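Local atomic coordinates of quinoline 2-oxidoreductase medium subunit (PDB entry 1T3Q), a protein that forms the medium, FAD-binding subunit of a molybdenum hydroxylase that acts on quinoline, and probably takes part in its electron transfer. Residues 38-42 with 43-47. Residues are numbered along the deposited sequence; the frame is centred on the assembly and turned at random.
Sequences PLLAF and RLVYP
L39 O takes a nearly straight bond from L44 N, 2.9 Å long with an N-H...O angle of 175°. The donor is tilted 24° from the carbonyl plane. F42 N adds a weak second bond to the same oxygen. R43 N gives a weak, bent bond to L40 O, also 2.9 Å. R43 has positive phi, so the chain turns back over the last helical turn. These features define a Schellman motif at the C-terminal end of helix 36-41.

Apolar side chains close over the turn. L44 reaches back across L39 at about a right angle, with L44 CD1 3.7 Å from L39 CD2. L44 CG also lies 3.7 Å from F42 CB. Farther along, L40 CD2 touches both V45 CG2 and P47 CD, each at 3.5 Å. The proline pair is tighter than usual. V45 CG1 is anti to the carbonyl carbon (chi1 -62°), which puts CG2 between the backbone N and that carbon, where it meets L40. V45 O is buried without a polar partner.

R43 CG passes 3.6 Å from L40 O, and the extended chain beyond it carries NE to K2 O and NH1 into a salt bridge with D129 of the large subunit.

The motif ends the short helix 36-41, which begins at the FAD-binding residue L36, just after S35, and starts the loop to strand 49-52. L40 packs on F3, P4 and F6 of the N-terminal loop, while V45 and P47 lie against R28 of strand 28-30.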
loop_
_atom_site.group_PDB
_atom_site.type_symbol
_atom_site.label_atom_id
_atom_site.label_comp_id
_atom_site.label_asym_id
_atom_site.label_seq_id
_atom_site.Cartn_x
_atom_site.Cartn_y
_atom_site.Cartn_z
ATOM N N PRO C 38 -25.030 23.649 9.160
ATOM C CA PRO C 38 -25.837 22.498 8.749
ATOM C C PRO C 38 -26.633 22.873 7.490
ATOM O O PRO C 38 -26.783 22.061 6.578
ATOM C CB PRO C 38 -26.722 22.255 9.964
ATOM C CG PRO C 38 -25.776 22.566 11.097
ATOM C CD PRO C 38 -25.134 23.867 10.615
ATOM N N LEU C 39 -27.126 24.110 7.442
ATOM C CA LEU C 39 -27.881 24.589 6.284
ATOM C C LEU C 39 -26.998 24.588 5.046
ATOM O O LEU C 39 -27.451 24.248 3.950
ATOM C CB LEU C 39 -28.413 26.007 6.519
ATOM C CG LEU C 39 -29.543 26.193 7.532
ATOM C CD1 LEU C 39 -29.879 27.673 7.654
ATOM C CD2 LEU C 39 -30.766 25.404 7.084
ATOM N N LEU C 40 -25.738 24.980 5.223
ATOM C CA LEU C 40 -24.780 25.008 4.123
ATOM C C LEU C 40 -24.466 23.590 3.667
ATOM O O LEU C 40 -24.280 23.339 2.476
ATOM C CB LEU C 40 -23.485 25.708 4.556
ATOM C CG LEU C 40 -23.531 27.237 4.651
ATOM C CD1 LEU C 40 -22.261 27.757 5.304
ATOM C CD2 LEU C 40 -23.687 27.822 3.255
ATOM N N ALA C 41 -24.402 22.666 4.624
ATOM C CA ALA C 41 -24.118 21.267 4.320
ATOM C C ALA C 41 -25.213 20.690 3.423
ATOM O O ALA C 41 -24.947 19.838 2.576
ATOM C CB ALA C 41 -24.009 20.457 5.616
ATOM N N PHE C 42 -26.441 21.163 3.615
ATOM C CA PHE C 42 -27.579 20.714 2.814
ATOM C C PHE C 42 -27.756 21.626 1.610
ATOM O O PHE C 42 -28.691 21.459 0.825
ATOM C CB PHE C 42 -28.854 20.740 3.653
ATOM C CG PHE C 42 -28.928 19.647 4.677
ATOM C CD1 PHE C 42 -29.475 19.889 5.931
ATOM C CD2 PHE C 42 -28.469 18.367 4.383
ATOM C CE1 PHE C 42 -29.564 18.869 6.877
ATOM C CE2 PHE C 42 -28.554 17.342 5.322
ATOM C CZ PHE C 42 -29.101 17.593 6.569
ATOM N N ARG C 43 -26.861 22.598 1.483
ATOM C CA ARG C 43 -26.904 23.556 0.393
ATOM C C ARG C 43 -28.277 24.199 0.275
ATOM O O ARG C 43 -28.844 24.299 -0.814
ATOM C CB ARG C 43 -26.500 22.879 -0.921
ATOM C CG ARG C 43 -25.095 22.300 -0.850
ATOM C CD ARG C 43 -24.436 22.146 -2.207
ATOM N NE ARG C 43 -23.029 21.788 -2.042
ATOM C CZ ARG C 43 -22.110 21.872 -2.996
ATOM N NH1 ARG C 43 -22.435 22.308 -4.209
ATOM N NH2 ARG C 43 -20.855 21.532 -2.732
ATOM N N LEU C 44 -28.803 24.632 1.418
ATOM C CA LEU C 44 -30.105 25.287 1.488
ATOM C C LEU C 44 -29.936 26.803 1.391
ATOM O O LEU C 44 -30.912 27.534 1.235
ATOM C CB LEU C 44 -30.817 24.919 2.791
ATOM C CG LEU C 44 -31.197 23.441 2.917
ATOM C CD1 LEU C 44 -31.813 23.176 4.280
ATOM C CD2 LEU C 44 -32.173 23.072 1.804
ATOM N N VAL C 45 -28.694 27.265 1.498
ATOM C CA VAL C 45 -28.380 28.687 1.382
ATOM C C VAL C 45 -27.085 28.792 0.597
ATOM O O VAL C 45 -26.232 27.904 0.673
ATOM C CB VAL C 45 -28.199 29.382 2.763
ATOM C CG1 VAL C 45 -29.495 29.303 3.563
ATOM C CG2 VAL C 45 -27.055 28.747 3.533
ATOM N N TYR C 46 -26.940 29.872 -0.165
ATOM C CA TYR C 46 -25.749 30.062 -0.973
ATOM C C TYR C 46 -25.148 31.446 -0.786
ATOM O O TYR C 46 -25.251 32.303 -1.661
ATOM C CB TYR C 46 -26.074 29.847 -2.453
ATOM C CG TYR C 46 -26.607 28.471 -2.774
ATOM C CD1 TYR C 46 -27.940 28.142 -2.543
ATOM C CD2 TYR C 46 -25.769 27.490 -3.308
ATOM C CE1 TYR C 46 -28.434 26.867 -2.840
ATOM C CE2 TYR C 46 -26.249 26.213 -3.606
ATOM C CZ TYR C 46 -27.580 25.910 -3.370
ATOM O OH TYR C 46 -28.056 24.654 -3.678
ATOM N N PRO C 47 -24.504 31.682 0.364
ATOM C CA PRO C 47 -23.901 32.995 0.605
ATOM C C PRO C 47 -22.687 33.213 -0.283
ATOM O O PRO C 47 -22.022 32.262 -0.689
ATOM C CB PRO C 47 -23.530 32.934 2.081
ATOM C CG PRO C 47 -23.167 31.478 2.263
ATOM C CD PRO C 47 -24.281 30.775 1.506
#